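Hypothetical protein SA0798 (Staphylococcus aureus subsp. aureus N315, PDB 1XG8) is of unknown function but belongs to a family of the thioredoxin clan and has the strand order and helices of a thioredoxin-like fold. Local coordinates at residues 11-16 and 67-72; 63-68 and 85-90. One frame throughout, in Å; residues are numbered along the deposited sequence.

Interaction 1. Residues 11-16 and 67-72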
loop_
_atom_site.group_PDB
_atom_site.type_symbol
_atom_site.label_atom_id
_atom_site.label_comp_id
_atom_site.label_asym_id
_atom_site.label_seq_id
_atom_site.Cartn_x
_atom_site.Cartn_y
_atom_site.Cartn_z
ATOM N N VAL A 11 1.315 3.924 -1.842
ATOM C CA VAL A 11 2.231 3.125 -2.645
ATOM C C VAL A 11 2.028 1.630 -2.454
ATOM O O VAL A 11 1.629 1.165 -1.381
ATOM C CB VAL A 11 3.714 3.464 -2.326
ATOM C CG1 VAL A 11 4.650 2.673 -3.236
ATOM C CG2 VAL A 11 3.954 4.948 -2.503
ATOM N N VAL A 12 2.274 0.895 -3.531
ATOM C CA VAL A 12 2.198 -0.557 -3.527
ATOM C C VAL A 12 3.565 -1.046 -3.988
ATOM O O VAL A 12 3.986 -0.783 -5.117
ATOM C CB VAL A 12 1.109 -1.109 -4.508
ATOM C CG1 VAL A 12 1.331 -2.608 -4.755
ATOM C CG2 VAL A 12 -0.284 -0.894 -3.917
ATOM N N TYR A 13 4.276 -1.717 -3.098
ATOM C CA TYR A 13 5.577 -2.276 -3.446
ATOM C C TYR A 13 5.263 -3.718 -3.824
ATOM O O TYR A 13 4.503 -4.394 -3.130
ATOM C CB TYR A 13 6.522 -2.252 -2.238
ATOM C CG TYR A 13 6.864 -0.867 -1.760
ATOM C CD1 TYR A 13 7.943 -0.169 -2.296
ATOM C CD2 TYR A 13 6.088 -0.236 -0.798
ATOM C CE1 TYR A 13 8.243 1.127 -1.883
ATOM C CE2 TYR A 13 6.372 1.055 -0.380
ATOM C CZ TYR A 13 7.450 1.732 -0.923
ATOM O OH TYR A 13 7.731 3.013 -0.499
ATOM N N GLY A 14 5.820 -4.184 -4.931
ATOM C CA GLY A 14 5.571 -5.551 -5.328
ATOM C C GLY A 14 6.375 -5.930 -6.546
ATOM O O GLY A 14 7.423 -5.353 -6.821
ATOM N N ALA A 15 5.884 -6.914 -7.281
ATOM C CA ALA A 15 6.563 -7.358 -8.480
ATOM C C ALA A 15 5.541 -7.993 -9.412
ATOM O O ALA A 15 4.429 -8.322 -9.001
ATOM C CB ALA A 15 7.649 -8.349 -8.116
ATOM N N ASP A 16 5.920 -8.167 -10.670
ATOM C CA ASP A 16 5.022 -8.755 -11.644
ATOM C C ASP A 16 4.944 -10.273 -11.486
ATOM O O ASP A 16 4.369 -10.966 -12.323
ATOM C CB ASP A 16 5.482 -8.383 -13.055
ATOM C CG ASP A 16 4.394 -8.584 -14.090
ATOM O OD1 ASP A 16 3.226 -8.243 -13.803
ATOM O OD2 ASP A 16 4.709 -9.072 -15.193
ATOM N N LEU A 67 13.222 2.607 -0.478
ATOM C CA LEU A 67 14.348 1.724 -0.252
ATOM C C LEU A 67 14.223 1.010 1.089
ATOM O O LEU A 67 14.563 -0.163 1.210
ATOM C CB LEU A 67 15.649 2.532 -0.335
ATOM C CG LEU A 67 16.922 1.691 -0.338
ATOM C CD1 LEU A 67 17.272 1.307 1.086
ATOM C CD2 LEU A 67 16.725 0.444 -1.210
ATOM N N GLN A 68 13.719 1.722 2.088
ATOM C CA GLN A 68 13.538 1.163 3.418
ATOM C C GLN A 68 12.569 -0.014 3.451
ATOM O O GLN A 68 12.831 -1.013 4.120
ATOM C CB GLN A 68 13.059 2.247 4.376
ATOM C CG GLN A 68 12.473 1.711 5.669
ATOM C CD GLN A 68 12.394 2.779 6.738
ATOM O OE1 GLN A 68 13.422 3.194 7.288
ATOM N NE2 GLN A 68 11.177 3.248 7.028
ATOM N N PHE A 69 11.446 0.104 2.746
ATOM C CA PHE A 69 10.463 -0.983 2.705
ATOM C C PHE A 69 10.924 -2.118 1.783
ATOM O O PHE A 69 10.759 -3.304 2.101
ATOM C CB PHE A 69 9.110 -0.457 2.229
ATOM C CG PHE A 69 8.377 0.336 3.263
ATOM C CD1 PHE A 69 7.920 -0.277 4.427
ATOM C CD2 PHE A 69 8.127 1.688 3.072
ATOM C CE1 PHE A 69 7.224 0.442 5.381
ATOM C CE2 PHE A 69 7.431 2.420 4.022
ATOM C CZ PHE A 69 6.977 1.795 5.180
ATOM N N ILE A 70 11.498 -1.739 0.641
ATOM C CA ILE A 70 11.997 -2.704 -0.330
ATOM C C ILE A 70 13.033 -3.611 0.327
ATOM O O ILE A 70 13.139 -4.790 -0.003
ATOM C CB ILE A 70 12.635 -1.995 -1.531
ATOM C CG1 ILE A 70 11.574 -1.166 -2.259
ATOM C CG2 ILE A 70 13.263 -3.025 -2.463
ATOM C CD1 ILE A 70 12.095 -0.384 -3.443
ATOM N N GLU A 71 13.787 -3.049 1.267
ATOM C CA GLU A 71 14.809 -3.796 1.987
ATOM C C GLU A 71 14.172 -4.892 2.851
ATOM O O GLU A 71 14.626 -6.039 2.860
ATOM C CB GLU A 71 15.624 -2.844 2.877
ATOM C CG GLU A 71 16.445 -1.784 2.127
ATOM C CD GLU A 71 17.905 -2.189 1.868
ATOM O OE1 GLU A 71 18.635 -1.410 1.205
ATOM O OE2 GLU A 71 18.329 -3.276 2.329
ATOM N N ARG A 72 13.109 -4.535 3.568
ATOM C CA ARG A 72 12.419 -5.483 4.444
ATOM C C ARG A 72 11.773 -6.606 3.649
ATOM O O ARG A 72 11.648 -7.730 4.125
ATOM C CB ARG A 72 11.355 -4.750 5.249
ATOM C CG ARG A 72 11.747 -3.325 5.509
ATOM C CD ARG A 72 10.758 -2.620 6.394
ATOM N NE ARG A 72 10.719 -3.213 7.720
ATOM C CZ ARG A 72 10.129 -2.640 8.759
ATOM N NH1 ARG A 72 9.540 -1.465 8.600
ATOM N NH2 ARG A 72 10.137 -3.232 9.946
#

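Interaction 2. Residues 63-68 and 85-90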
loop_
_atom_site.group_PDB
_atom_site.type_symbol
_atom_site.label_atom_id
_atom_site.label_comp_id
_atom_site.label_asym_id
_atom_site.label_seq_id
_atom_site.Cartn_x
_atom_site.Cartn_y
_atom_site.Cartn_z
ATOM N N THR A 63 13.048 6.685 -2.709
ATOM C CA THR A 63 13.194 7.468 -1.479
ATOM C C THR A 63 13.845 6.625 -0.380
ATOM O O THR A 63 13.971 5.409 -0.521
ATOM C CB THR A 63 11.821 7.953 -0.983
ATOM O OG1 THR A 63 11.017 6.824 -0.623
ATOM C CG2 THR A 63 11.111 8.726 -2.078
ATOM N N ASP A 64 14.267 7.257 0.711
ATOM C CA ASP A 64 14.882 6.495 1.793
ATOM C C ASP A 64 13.852 5.525 2.333
ATOM O O ASP A 64 14.193 4.494 2.917
ATOM C CB ASP A 64 15.346 7.398 2.935
ATOM C CG ASP A 64 15.927 6.595 4.109
ATOM O OD1 ASP A 64 17.029 6.014 3.947
ATOM O OD2 ASP A 64 15.276 6.531 5.182
ATOM N N HIS A 65 12.586 5.875 2.146
ATOM C CA HIS A 65 11.492 5.032 2.597
ATOM C C HIS A 65 11.201 3.917 1.611
ATOM O O HIS A 65 11.006 2.770 2.018
ATOM C CB HIS A 65 10.256 5.879 2.835
ATOM C CG HIS A 65 10.239 6.514 4.183
ATOM N ND1 HIS A 65 9.786 7.796 4.400
ATOM C CD2 HIS A 65 10.630 6.040 5.391
ATOM C CE1 HIS A 65 9.900 8.086 5.684
ATOM N NE2 HIS A 65 10.410 7.038 6.308
ATOM N N ASP A 66 11.168 4.247 0.322
ATOM C CA ASP A 66 10.935 3.230 -0.696
ATOM C C ASP A 66 11.973 2.169 -0.428
ATOM O O ASP A 66 11.666 1.004 -0.169
ATOM C CB ASP A 66 11.172 3.779 -2.100
ATOM C CG ASP A 66 10.143 4.789 -2.503
ATOM O OD1 ASP A 66 8.991 4.656 -2.050
ATOM O OD2 ASP A 66 10.473 5.706 -3.281
ATOM N N LEU A 67 13.222 2.607 -0.478
ATOM C CA LEU A 67 14.348 1.724 -0.252
ATOM C C LEU A 67 14.223 1.010 1.089
ATOM O O LEU A 67 14.563 -0.163 1.210
ATOM C CB LEU A 67 15.649 2.532 -0.335
ATOM C CG LEU A 67 16.922 1.691 -0.338
ATOM C CD1 LEU A 67 17.272 1.307 1.086
ATOM C CD2 LEU A 67 16.725 0.444 -1.210
ATOM N N GLN A 68 13.719 1.722 2.088
ATOM C CA GLN A 68 13.538 1.163 3.418
ATOM C C GLN A 68 12.569 -0.014 3.451
ATOM O O GLN A 68 12.831 -1.013 4.120
ATOM C CB GLN A 68 13.059 2.247 4.376
ATOM C CG GLN A 68 12.473 1.711 5.669
ATOM C CD GLN A 68 12.394 2.779 6.738
ATOM O OE1 GLN A 68 13.422 3.194 7.288
ATOM N NE2 GLN A 68 11.177 3.248 7.028
ATOM N N MET A 85 0.843 4.223 3.094
ATOM C CA MET A 85 0.154 5.489 2.839
ATOM C C MET A 85 0.906 6.572 3.589
ATOM O O MET A 85 0.975 6.557 4.818
ATOM C CB MET A 85 -1.298 5.451 3.309
ATOM C CG MET A 85 -2.019 6.782 3.077
ATOM S SD MET A 85 -3.781 6.751 3.471
ATOM C CE MET A 85 -3.729 6.772 5.243
ATOM N N ASN A 86 1.483 7.496 2.830
ATOM C CA ASN A 86 2.267 8.576 3.403
ATOM C C ASN A 86 3.481 7.979 4.110
ATOM O O ASN A 86 3.892 8.442 5.175
ATOM C CB ASN A 86 1.401 9.398 4.362
ATOM C CG ASN A 86 0.347 10.221 3.627
ATOM O OD1 ASN A 86 -0.718 10.515 4.172
ATOM N ND2 ASN A 86 0.650 10.605 2.388
ATOM N N ASP A 87 4.041 6.936 3.492
ATOM C CA ASP A 87 5.219 6.234 4.003
ATOM C C ASP A 87 5.015 5.422 5.268
ATOM O O ASP A 87 5.986 4.974 5.875
ATOM C CB ASP A 87 6.370 7.210 4.235
ATOM C CG ASP A 87 7.032 7.637 2.950
ATOM O OD1 ASP A 87 7.521 6.753 2.211
ATOM O OD2 ASP A 87 7.066 8.855 2.676
ATOM N N GLU A 88 3.766 5.232 5.672
ATOM C CA GLU A 88 3.478 4.454 6.867
ATOM C C GLU A 88 3.015 3.057 6.456
ATOM O O GLU A 88 2.264 2.912 5.488
ATOM C CB GLU A 88 2.384 5.135 7.689
ATOM C CG GLU A 88 2.679 6.580 8.046
ATOM C CD GLU A 88 1.531 7.235 8.791
ATOM O OE1 GLU A 88 0.399 7.274 8.252
ATOM O OE2 GLU A 88 1.763 7.716 9.921
ATOM N N TYR A 89 3.462 2.036 7.187
ATOM C CA TYR A 89 3.077 0.662 6.893
ATOM C C TYR A 89 1.587 0.455 7.120
ATOM O O TYR A 89 1.057 0.800 8.176
ATOM C CB TYR A 89 3.840 -0.316 7.783
ATOM C CG TYR A 89 3.270 -1.723 7.760
ATOM C CD1 TYR A 89 3.402 -2.539 6.635
ATOM C CD2 TYR A 89 2.563 -2.223 8.856
ATOM C CE1 TYR A 89 2.843 -3.814 6.603
ATOM C CE2 TYR A 89 2.003 -3.491 8.835
ATOM C CZ TYR A 89 2.144 -4.280 7.710
ATOM O OH TYR A 89 1.581 -5.527 7.698
ATOM N N VAL A 90 0.918 -0.118 6.125
ATOM C CA VAL A 90 -0.508 -0.394 6.229
ATOM C C VAL A 90 -0.790 -1.895 6.164
ATOM O O VAL A 90 -1.379 -2.450 7.082
ATOM C CB VAL A 90 -1.295 0.332 5.119
ATOM C CG1 VAL A 90 -2.747 -0.101 5.140
ATOM C CG2 VAL A 90 -1.197 1.837 5.319
#

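Interaction 1. Residues 11-16 and 67-72
The hydroxyl of Y13, which comes against the F69 ring at CD2 (3.8 Å), is also the polar end of this contact: Y13 OH is hydrogen-bonded to OD1 of D66, one turn earlier on the same helix as I70. That bond holds the far end of the phenol while its ring is packed from both faces. Over one face lies F69 CB, 4.2 Å from the centroid of the Y13 ring and only 14° off the ring normal, a CH-pi contact in which the helix side chain presses down with its methylene. V11 CG1 sits over the opposite face, from two residues back on the same strand. The Y13 and F69 rings themselves meet obliquely, their planes at 41° and their centroids 5.6 Å apart, with CE2 of Y13 3.9 Å from CD2 of F69. Nearer the CB end of the ring, I70 CG1 comes within 3.8 Å of Y13 CD1. The I70 torsion explains this: with CG1 beside the backbone N (chi1 -63°), the longer branch reaches back to the tyrosine although its first bond, from CA to CB, runs past the strand rather than at it. All three residues are buried. Strand 8-14 runs between strands 48-54 and 82-85, and both neighbours share in the packing: I70 also rests on I53, and F69 on L82 and T84. Helix 64-74 therefore packs across three strands of the sheet, whereas V12, next to Y13 on strand 8-14, turns to Y32 and L35 of helix 28-42 on the other side.

Interaction 2. Residues 63-68 and 85-90
H65 and D87 press an imidazole against a carboxylate without the geometry of a hydrogen bond. H65 ND1 is 3.3 Å from D87 OD1 and 3.4 Å from D87 OD2, at poor angles to both, and the closest approach, 2.9 Å from D87 OD1 to H65 CB, is a tight non-bonded contact rather than a source of attraction. The two side chains cross at about a right angle, with ring and carboxylate planes 41° apart. What attraction there is would be general electrostatics, stronger if the histidine were protonated. The histidine ring swings beside its own backbone N (chi1 -84°), which brings CG and ND1 over to D87 CG; Q68 CD lies at the ring's edge, in its plane. D87 reaches the helix because it occupies a corner of the type I' turn from M85 to E88, closed by the paired backbone bonds between those two residues, 3.1 Å from M85 N to E88 O. On the helix side, T63 and D66 fix the first turn. T63 OG1 accepts from D66 N at 2.7 Å and only weakly from H65 N, while T63 N donates to D66 OD2 at 2.8 Å, meeting the carboxylate from 35° above its plane. The D66 and D87 carboxylates come no nearer than 5.0 Å, between their OD1 atoms, and may weakly oppose each other. H65 is the second residue after the N-cap T63, in a helix start closed by a capping box, and its partner sits on a tight two-residue beta hairpin, the one joining strands 82-85 and 88-92 at the edge of this thioredoxin-like sheet.

From the N terminus, strand 8-14 comes first, and interaction 1 brings it back against helix 64-74 after a 50-residue excursion that takes in helix 28-42 and strand 48-54. Interaction 2 starts at the front of the same helix and closes a shorter loop of 16 residues, through the rest of that helix and strand 82-85, to the hairpin. The loops do not nest: the second begins on the stretch where the first ends, sharing L67 and Q68. D66 belongs to both surroundings, and F69 CZ packs on D87 O. Helix 64-74 is so tied to both a central strand and the edge hairpin of one sheet.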